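Side-chain contacts in helicase of the snf2/rad54 family (Sulfolobus solfataricus, PDB 1Z5Z), which probably couples ATP hydrolysis to movement along double-stranded DNA, as SWI2/SNF2 ATPases do, with this fragment forming its C-terminal domain: residues A[35-39]-A[40-44]; A[224-227]-A[228-232]; A[250-253]-A[254-257]. One frame throughout, in Å; residues are numbered along the deposited sequence.

Contact 1: A[35-39]-A[40-44]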
ATOM      1  N   CYS A  35       3.263 -10.613   3.263  1.00 34.58           N
ATOM      2  CA  CYS A  35       3.640 -10.956   1.920  1.00 34.22           C
ATOM      3  C   CYS A  35       5.122 -10.752   1.762  1.00 34.81           C
ATOM      4  O   CYS A  35       5.641  -9.672   2.032  1.00 36.44           O
ATOM      5  CB  CYS A  35       2.914 -10.044   0.913  1.00 34.65           C
ATOM      6  SG  CYS A  35       1.144  -9.773   1.162  1.00 33.87           S
ATOM      7  N   ASN A  36       5.793 -11.799   1.295  1.00 36.78           N
ATOM      8  CA  ASN A  36       7.221 -11.775   1.062  1.00 33.24           C
ATOM      9  C   ASN A  36       7.477 -11.038  -0.251  1.00 34.10           C
ATOM     10  O   ASN A  36       6.703 -11.151  -1.201  1.00 33.54           O
ATOM     11  CB  ASN A  36       7.764 -13.217   0.943  1.00 36.85           C
ATOM     12  CG  ASN A  36       7.517 -14.039   2.206  1.00 37.83           C
ATOM     13  OD1 ASN A  36       8.043 -13.719   3.280  1.00 40.30           O
ATOM     14  ND2 ASN A  36       6.692 -15.073   2.093  1.00 35.58           N
ATOM     15  N   LEU A  37       8.561 -10.279  -0.283  1.00 33.68           N
ATOM     16  CA  LEU A  37       8.955  -9.573  -1.481  1.00 36.16           C
ATOM     17  C   LEU A  37       9.534 -10.637  -2.423  1.00 39.88           C
ATOM     18  O   LEU A  37      10.028 -11.677  -1.978  1.00 36.91           O
ATOM     19  CB  LEU A  37      10.073  -8.592  -1.154  1.00 36.25           C
ATOM     20  CG  LEU A  37       9.726  -7.352  -0.339  1.00 33.00           C
ATOM     21  CD1 LEU A  37      11.012  -6.603  -0.041  1.00 32.07           C
ATOM     22  CD2 LEU A  37       8.731  -6.480  -1.156  1.00 29.45           C
ATOM     23  N   THR A  38       9.475 -10.355  -3.712  1.00 36.82           N
ATOM     24  CA  THR A  38      10.047 -11.224  -4.719  1.00 37.76           C
ATOM     25  C   THR A  38      11.551 -10.872  -4.735  1.00 38.44           C
ATOM     26  O   THR A  38      11.946  -9.794  -4.296  1.00 38.04           O
ATOM     27  CB  THR A  38       9.543 -10.845  -6.098  1.00 37.24           C
ATOM     28  OG1 THR A  38       9.907  -9.481  -6.326  1.00 40.71           O
ATOM     29  CG2 THR A  38       8.014 -11.025  -6.227  1.00 37.82           C
ATOM     30  N   PRO A  39      12.399 -11.768  -5.251  1.00 39.07           N
ATOM     31  CA  PRO A  39      13.835 -11.477  -5.307  1.00 39.04           C
ATOM     32  C   PRO A  39      14.113 -10.109  -5.966  1.00 40.46           C
ATOM     33  O   PRO A  39      14.951  -9.328  -5.483  1.00 44.15           O
ATOM     34  CB  PRO A  39      14.386 -12.635  -6.142  1.00 38.97           C
ATOM     35  CG  PRO A  39      13.535 -13.754  -5.748  1.00 39.42           C
ATOM     36  CD  PRO A  39      12.124 -13.153  -5.689  1.00 38.65           C
ATOM     37  N   GLU A  40      13.418  -9.818  -7.068  1.00 40.18           N
ATOM     38  CA  GLU A  40      13.604  -8.553  -7.751  1.00 39.14           C
ATOM     39  C   GLU A  40      13.296  -7.417  -6.737  1.00 40.91           C
ATOM     40  O   GLU A  40      14.122  -6.524  -6.523  1.00 39.82           O
ATOM     41  CB  GLU A  40      12.694  -8.470  -8.988  1.00 39.75           C
ATOM     42  CG  GLU A  40      12.761  -7.108  -9.766  1.00 44.62           C
ATOM     43  CD  GLU A  40      11.717  -6.973 -10.905  1.00 44.69           C
ATOM     44  OE1 GLU A  40      10.696  -7.693 -10.895  1.00 47.68           O
ATOM     45  OE2 GLU A  40      11.890  -6.115 -11.804  1.00 49.44           O
ATOM     46  N   GLN A  41      12.141  -7.483  -6.080  1.00 39.15           N
ATOM     47  CA  GLN A  41      11.764  -6.455  -5.104  1.00 36.85           C
ATOM     48  C   GLN A  41      12.764  -6.294  -3.966  1.00 38.28           C
ATOM     49  O   GLN A  41      13.071  -5.165  -3.556  1.00 37.58           O
ATOM     50  CB  GLN A  41      10.371  -6.743  -4.507  1.00 32.48           C
ATOM     51  CG  GLN A  41       9.199  -6.510  -5.453  1.00 33.81           C
ATOM     52  CD  GLN A  41       7.840  -6.831  -4.812  1.00 38.49           C
ATOM     53  OE1 GLN A  41       7.598  -7.963  -4.355  1.00 34.72           O
ATOM     54  NE2 GLN A  41       6.951  -5.836  -4.772  1.00 31.60           N
ATOM     55  N   ALA A  42      13.272  -7.412  -3.449  1.00 35.91           N
ATOM     56  CA  ALA A  42      14.214  -7.366  -2.344  1.00 36.95           C
ATOM     57  C   ALA A  42      15.500  -6.704  -2.793  1.00 36.89           C
ATOM     58  O   ALA A  42      16.104  -5.919  -2.049  1.00 36.04           O
ATOM     59  CB  ALA A  42      14.492  -8.777  -1.806  1.00 36.28           C
ATOM     60  N   ALA A  43      15.917  -6.989  -4.018  1.00 39.07           N
ATOM     61  CA  ALA A  43      17.139  -6.360  -4.516  1.00 41.61           C
ATOM     62  C   ALA A  43      16.968  -4.853  -4.674  1.00 39.86           C
ATOM     63  O   ALA A  43      17.875  -4.100  -4.356  1.00 42.48           O
ATOM     64  CB  ALA A  43      17.547  -6.960  -5.841  1.00 41.50           C
ATOM     65  N   MET A  44      15.822  -4.405  -5.189  1.00 40.34           N
ATOM     66  CA  MET A  44      15.608  -2.963  -5.375  1.00 37.23           C
ATOM     67  C   MET A  44      15.508  -2.285  -4.012  1.00 37.89           C
ATOM     68  O   MET A  44      16.088  -1.222  -3.779  1.00 38.79           O
ATOM     69  CB  MET A  44      14.326  -2.720  -6.176  1.00 42.66           C
ATOM     70  CG  MET A  44      14.431  -3.084  -7.636  1.00 43.42           C
ATOM     71  SD  MET A  44      12.810  -3.210  -8.368  1.00 49.96           S
ATOM     72  CE  MET A  44      12.387  -1.483  -8.621  1.00 44.79           C
TER
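Gln41 OE1 is gripped by two backbone N-H groups. Thr38 N donates to Gln41 OE1 at 3.1 Å, nearly straight at 164°. It meets OE1 in the carbonyl plane and on a lone pair, so the bond is well formed. The other donor is Gly96 N, from the chain just before helix 96-110. The NE2 end of the same amide donates to Ile78 O, near the end of helix 61-78. With both ends bonded, the rotation of the amide is fixed. Gln41 gets there with CG anti to its carbonyl carbon (chi1 -72°) and the chain extended beyond, which carries the amide back to the residues before the helix.

Thr38 returns the bond. Its OG1 accepts from Gln41 N at 3.0 Å. This hydroxyl sits between the backbone N and the carbonyl carbon of its own residue (chi1 59°), and that turns it to the first turn of the helix. The same OG1 lies over the Gln41 stem, 3.2 Å from Gln41 CG. Thr38 O takes the N-H of Ala42 at 2.9 Å, and Pro39 O takes that of Ala43.

Leu37 lies across Gln41 at about a right angle. Leu37 CD2 comes to 3.7 Å from Gln41 OE1 and as near to Gln41 CB. Its CD1 reaches 4.0 Å from Ala42 CA. Glu40 turns away from this side, and its OE2 forms salt bridges with Lys86 and Arg94.

The reciprocal bonds of Thr38 and Gln41 make a capping box, with Thr38 as N-cap. It starts helix 39-55 after the short link that follows strand 29-35, an outermost strand of the parallel sheet of this helicase C-terminal domain.

Contact 2: A[224-227]-A[228-232]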
ATOM      1  N   GLY A 224       9.536  -8.072   6.582  1.00 33.33           N
ATOM      2  CA  GLY A 224      10.873  -7.545   6.810  1.00 35.33           C
ATOM      3  C   GLY A 224      11.167  -6.143   6.286  1.00 36.92           C
ATOM      4  O   GLY A 224      12.337  -5.767   6.158  1.00 36.81           O
ATOM      5  N   THR A 225      10.130  -5.358   6.006  1.00 33.29           N
ATOM      6  CA  THR A 225      10.365  -4.015   5.476  1.00 32.33           C
ATOM      7  C   THR A 225       9.830  -2.991   6.414  1.00 31.24           C
ATOM      8  O   THR A 225       9.277  -3.340   7.468  1.00 31.32           O
ATOM      9  CB  THR A 225       9.644  -3.818   4.162  1.00 32.21           C
ATOM     10  OG1 THR A 225       8.245  -3.849   4.428  1.00 26.81           O
ATOM     11  CG2 THR A 225       9.993  -4.924   3.192  1.00 32.05           C
ATOM     12  N   LEU A 226       9.945  -1.724   6.010  1.00 28.27           N
ATOM     13  CA  LEU A 226       9.454  -0.639   6.843  1.00 28.72           C
ATOM     14  C   LEU A 226       7.968  -0.825   7.065  1.00 30.86           C
ATOM     15  O   LEU A 226       7.456  -0.298   8.062  1.00 30.81           O
ATOM     16  CB  LEU A 226       9.697   0.763   6.188  1.00 30.52           C
ATOM     17  CG  LEU A 226       8.798   1.185   5.018  1.00 29.73           C
ATOM     18  CD1 LEU A 226       9.097   2.625   4.672  1.00 29.71           C
ATOM     19  CD2 LEU A 226       9.032   0.318   3.785  1.00 27.11           C
ATOM     20  N   GLU A 227       7.261  -1.534   6.167  1.00 29.43           N
ATOM     21  CA  GLU A 227       5.820  -1.688   6.412  1.00 31.07           C
ATOM     22  C   GLU A 227       5.611  -2.535   7.681  1.00 35.79           C
ATOM     23  O   GLU A 227       4.727  -2.270   8.512  1.00 34.20           O
ATOM     24  CB  GLU A 227       5.139  -2.375   5.232  1.00 33.73           C
ATOM     25  CG  GLU A 227       5.143  -1.551   3.933  1.00 34.13           C
ATOM     26  CD  GLU A 227       4.326  -2.212   2.833  1.00 38.65           C
ATOM     27  OE1 GLU A 227       3.605  -1.505   2.079  1.00 37.14           O
ATOM     28  OE2 GLU A 227       4.419  -3.446   2.708  1.00 36.97           O
ATOM     29  N   GLU A 228       6.423  -3.577   7.831  1.00 31.66           N
ATOM     30  CA  GLU A 228       6.304  -4.417   9.008  1.00 34.36           C
ATOM     31  C   GLU A 228       6.708  -3.655  10.273  1.00 30.21           C
ATOM     32  O   GLU A 228       6.027  -3.768  11.292  1.00 35.13           O
ATOM     33  CB  GLU A 228       7.187  -5.661   8.890  1.00 34.44           C
ATOM     34  CG  GLU A 228       6.930  -6.635  10.046  1.00 43.53           C
ATOM     35  CD  GLU A 228       7.297  -8.038   9.661  1.00 45.26           C
ATOM     36  OE1 GLU A 228       6.485  -8.948   9.934  1.00 51.74           O
ATOM     37  OE2 GLU A 228       8.377  -8.219   9.074  1.00 41.08           O
ATOM     38  N   LYS A 229       7.834  -2.932  10.211  1.00 32.38           N
ATOM     39  CA  LYS A 229       8.344  -2.149  11.348  1.00 35.34           C
ATOM     40  C   LYS A 229       7.383  -1.108  11.850  1.00 38.54           C
ATOM     41  O   LYS A 229       7.147  -0.984  13.055  1.00 37.79           O
ATOM     42  CB  LYS A 229       9.635  -1.432  10.980  1.00 36.05           C
ATOM     43  CG  LYS A 229      10.886  -2.242  11.181  1.00 39.61           C
ATOM     44  CD  LYS A 229      10.786  -3.569  10.524  1.00 43.18           C
ATOM     45  CE  LYS A 229      12.083  -4.308  10.637  1.00 40.73           C
ATOM     46  NZ  LYS A 229      12.296  -4.873   9.314  1.00 38.47           N
ATOM     47  N   ILE A 230       6.857  -0.315  10.929  1.00 35.95           N
ATOM     48  CA  ILE A 230       5.913   0.694  11.340  1.00 38.17           C
ATOM     49  C   ILE A 230       4.673   0.055  11.949  1.00 37.35           C
ATOM     50  O   ILE A 230       4.188   0.498  12.980  1.00 40.69           O
ATOM     51  CB  ILE A 230       5.515   1.586  10.163  1.00 37.47           C
ATOM     52  CG1 ILE A 230       6.668   2.530   9.839  1.00 37.12           C
ATOM     53  CG2 ILE A 230       4.274   2.363  10.529  1.00 40.63           C
ATOM     54  CD1 ILE A 230       6.800   2.893   8.327  1.00 38.11           C
ATOM     55  N   ASP A 231       4.166  -1.006  11.339  1.00 39.30           N
ATOM     56  CA  ASP A 231       2.981  -1.643  11.905  1.00 40.81           C
ATOM     57  C   ASP A 231       3.269  -2.117  13.319  1.00 42.66           C
ATOM     58  O   ASP A 231       2.502  -1.845  14.244  1.00 40.92           O
ATOM     59  CB  ASP A 231       2.547  -2.831  11.056  1.00 41.21           C
ATOM     60  CG  ASP A 231       1.152  -3.309  11.414  1.00 45.57           C
ATOM     61  OD1 ASP A 231       1.035  -4.224  12.249  1.00 43.11           O
ATOM     62  OD2 ASP A 231       0.168  -2.751  10.861  1.00 48.93           O
ATOM     63  N   GLN A 232       4.378  -2.836  13.485  1.00 40.31           N
ATOM     64  CA  GLN A 232       4.757  -3.323  14.803  1.00 43.59           C
ATOM     65  C   GLN A 232       4.870  -2.201  15.823  1.00 43.38           C
ATOM     66  O   GLN A 232       4.381  -2.327  16.940  1.00 43.55           O
ATOM     67  CB  GLN A 232       6.097  -4.065  14.739  1.00 42.03           C
ATOM     68  CG  GLN A 232       5.991  -5.413  14.064  1.00 43.08           C
ATOM     69  CD  GLN A 232       7.336  -6.049  13.819  1.00 45.31           C
ATOM     70  OE1 GLN A 232       7.420  -7.146  13.262  1.00 50.16           O
ATOM     71  NE2 GLN A 232       8.401  -5.361  14.220  1.00 45.09           N
TER
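Thr225 O receives Lys229 N at 3.1 Å, the first regular i to i+4 bond of helix 226-236, and Leu226 O and Glu227 O continue the pattern to Ile230 N and Asp231 N. Thr225 is the N-cap. Its OG1 accepts from Glu227 N at 3.1 Å and is also bonded to Ser222 O, at the end of strand 216-222. Thr225 O takes a second, weak bond from Glu228 N.

Glu228 reaches back past the N-cap. With CG anti to the backbone N (chi1 -173°) and an extended chain, its carboxylate arrives at the turn before the helix. Glu228 OE2 takes the N-H of Gly224 at 2.8 Å. The donor stands above the carboxylate plane, 38° out of it. Gly224 itself has positive phi, which favours a glycine. Losing this carboxylate to an alanine here would probably leave the Gly224 N-H without its mate and the turn before the helix freer to move.

Lys229 also runs back toward the turn. Its chain bends at chi2 and chi4, and Lys229 CD passes 3.4 Å from Thr225 O. NZ finds its hydrogen bond at Ser267 OG, in the tail after helix 257-264, and Gly224 bonds to the same residue through its backbone.

Asp231 CB lies 3.4 Å from Glu227 O. The Asp231 carboxylate ties the helix to the sheet through Lys219 of strand 216-222 and Asn32 of strand 29-35, and Glu227, besides its salt bridge to Lys97, takes the N-H of Ser222.

One turn along the helix, Ile230 folds over Leu226: Ile230 CD1 lies 3.3 Å from Leu226 O and 4.2 Å from Leu226 CB.

Contact 3: A[250-253]-A[254-257]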
ATOM      1  N   SER A 250       6.296  12.423   9.398  1.00 68.91           N
ATOM      2  CA  SER A 250       7.127  13.447  10.012  1.00 67.06           C
ATOM      3  C   SER A 250       8.105  12.877  11.057  1.00 65.48           C
ATOM      4  O   SER A 250       9.330  13.093  10.980  1.00 65.11           O
ATOM      5  CB  SER A 250       6.234  14.511  10.650  1.00 67.07           C
ATOM      6  OG  SER A 250       6.952  15.294  11.590  1.00 68.80           O
ATOM      7  N   TRP A 251       7.572  12.131  12.020  1.00 61.64           N
ATOM      8  CA  TRP A 251       8.407  11.545  13.062  1.00 59.22           C
ATOM      9  C   TRP A 251       9.552  10.722  12.479  1.00 56.36           C
ATOM     10  O   TRP A 251      10.639  10.680  13.066  1.00 55.00           O
ATOM     11  CB  TRP A 251       7.576  10.660  13.984  1.00 60.07           C
ATOM     12  CG  TRP A 251       6.992   9.458  13.305  1.00 60.87           C
ATOM     13  CD1 TRP A 251       5.863   9.410  12.535  1.00 61.87           C
ATOM     14  CD2 TRP A 251       7.515   8.125  13.328  1.00 60.80           C
ATOM     15  NE1 TRP A 251       5.645   8.127  12.086  1.00 61.25           N
ATOM     16  CE2 TRP A 251       6.643   7.318  12.563  1.00 61.06           C
ATOM     17  CE3 TRP A 251       8.629   7.533  13.932  1.00 60.81           C
ATOM     18  CZ2 TRP A 251       6.862   5.959  12.372  1.00 57.52           C
ATOM     19  CZ3 TRP A 251       8.843   6.179  13.742  1.00 59.61           C
ATOM     20  CH2 TRP A 251       7.959   5.408  12.974  1.00 56.50           C
ATOM     21  N   ILE A 252       9.318  10.080  11.333  1.00 52.90           N
ATOM     22  CA  ILE A 252      10.361   9.264  10.705  1.00 52.30           C
ATOM     23  C   ILE A 252      11.519  10.098  10.157  1.00 51.76           C
ATOM     24  O   ILE A 252      12.678   9.698  10.266  1.00 52.11           O
ATOM     25  CB  ILE A 252       9.832   8.402   9.526  1.00 51.45           C
ATOM     26  CG1 ILE A 252       8.833   7.350  10.013  1.00 52.01           C
ATOM     27  CG2 ILE A 252      10.989   7.662   8.870  1.00 49.96           C
ATOM     28  CD1 ILE A 252       8.419   6.372   8.907  1.00 47.92           C
ATOM     29  N   THR A 253      11.211  11.254   9.571  1.00 49.51           N
ATOM     30  CA  THR A 253      12.251  12.111   9.002  1.00 49.53           C
ATOM     31  C   THR A 253      13.118  12.766  10.067  1.00 49.32           C
ATOM     32  O   THR A 253      14.130  13.378   9.758  1.00 52.75           O
ATOM     33  CB  THR A 253      11.643  13.221   8.123  1.00 49.44           C
ATOM     34  OG1 THR A 253      10.828  14.073   8.935  1.00 42.87           O
ATOM     35  CG2 THR A 253      10.771  12.611   7.006  1.00 48.63           C
ATOM     36  N   GLU A 254      12.720  12.637  11.323  1.00 50.09           N
ATOM     37  CA  GLU A 254      13.489  13.214  12.417  1.00 51.27           C
ATOM     38  C   GLU A 254      14.209  12.190  13.320  1.00 51.14           C
ATOM     39  O   GLU A 254      14.774  12.542  14.348  1.00 50.87           O
ATOM     40  CB  GLU A 254      12.570  14.102  13.249  1.00 55.65           C
ATOM     41  CG  GLU A 254      11.867  15.138  12.397  1.00 61.62           C
ATOM     42  CD  GLU A 254      11.047  16.102  13.206  1.00 65.88           C
ATOM     43  OE1 GLU A 254      10.178  15.634  13.974  1.00 67.97           O
ATOM     44  OE2 GLU A 254      11.267  17.328  13.069  1.00 69.98           O
ATOM     45  N   LEU A 255      14.183  10.918  12.939  1.00 49.41           N
ATOM     46  CA  LEU A 255      14.865   9.883  13.719  1.00 49.44           C
ATOM     47  C   LEU A 255      16.381  10.005  13.524  1.00 47.98           C
ATOM     48  O   LEU A 255      16.855  10.541  12.519  1.00 47.46           O
ATOM     49  CB  LEU A 255      14.447   8.483  13.237  1.00 47.43           C
ATOM     50  CG  LEU A 255      12.973   8.091  13.213  1.00 47.39           C
ATOM     51  CD1 LEU A 255      12.819   6.751  12.469  1.00 52.57           C
ATOM     52  CD2 LEU A 255      12.438   7.983  14.632  1.00 46.14           C
ATOM     53  N   SER A 256      17.144   9.495  14.478  1.00 46.43           N
ATOM     54  CA  SER A 256      18.592   9.501  14.328  1.00 46.15           C
ATOM     55  C   SER A 256      18.862   8.526  13.166  1.00 46.68           C
ATOM     56  O   SER A 256      17.993   7.714  12.793  1.00 45.52           O
ATOM     57  CB  SER A 256      19.250   8.943  15.589  1.00 45.89           C
ATOM     58  OG  SER A 256      18.926   7.563  15.749  1.00 44.22           O
ATOM     59  N   THR A 257      20.055   8.589  12.598  1.00 45.95           N
ATOM     60  CA  THR A 257      20.401   7.681  11.516  1.00 46.36           C
ATOM     61  C   THR A 257      20.320   6.204  11.928  1.00 46.32           C
ATOM     62  O   THR A 257      20.014   5.334  11.104  1.00 45.87           O
ATOM     63  CB  THR A 257      21.803   7.968  11.024  1.00 47.74           C
ATOM     64  OG1 THR A 257      21.801   9.247  10.374  1.00 50.63           O
ATOM     65  CG2 THR A 257      22.273   6.870  10.044  1.00 48.56           C
TER
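Trp251 and Leu255 lie side by side and point the same way where the chain leaves the short helix 250-253, whose backbone bonds are weak; Trp251 lies in it and Leu255 just past it. Leu255 CD2 meets the six-membered part of the indole obliquely, 3.9 Å from Trp251 CE3. Leu255 CG is set anti to its carbonyl carbon (chi1 -56°), which brings the isobutyl group back to the carbonyls of Trp251 and Ile252. Leu255 CG sits 3.4 Å from Ile252 O and close to Trp251 O.

Ile252 covers one face of the indole. Its CG1 stands 3.3 Å above the Trp251 ring plane, over the centre of the ring. Its other branch, CG2, faces Leu255 and comes to 4.1 Å from Leu255 CD1. These two side chains cross at a slant. Ile252 therefore uses one branch for the ring face and one for the leucine. The group packs on helices: Trp251 on Leu233 of helix 226-236, Ile252 on Leu72 and Leu260, and Leu255 on Val263.

The backbone bonds are long. Leu255 N donates to Ile252 O at 3.3 Å, weak but nearly straight at 170°. Glu254 N shares itself weakly between Ser250 O and Trp251 O. The chain then leaves for helix 257-264, where Ser256 is the N-cap and its backbone N bonds to Glu259.

Thr253 leans on helix 61-78 through Lys65, Ile68 and Leu69. Its hydroxyl turns back into its own helical turn. Thr253 OG1 donates to Ser250 O at 2.7 Å, in the carbonyl plane and on a lone pair.

How the contacts relate
The three contacts follow one another along the chain and none encloses or crosses another. Each closes a local turn at a helix end. Contact 1 comes first, between strand 29-35 and helix 39-55. Contact 2 follows strand 216-222, next to 29-35 in the sheet, and opens helix 226-236. Contact 3 joins helix 250-253 to the link that leads into helix 257-264. Contact 2 touches both others: Leu37 CD1 packs on Thr225 CG2, and Ile230 CD1 on Ile252 CD1. Contacts 1 and 3 stay about 16 Å apart at their nearest atoms. The start of helix 226-236 and its N-cap thus join the loop after the edge strand to the C-terminal helices.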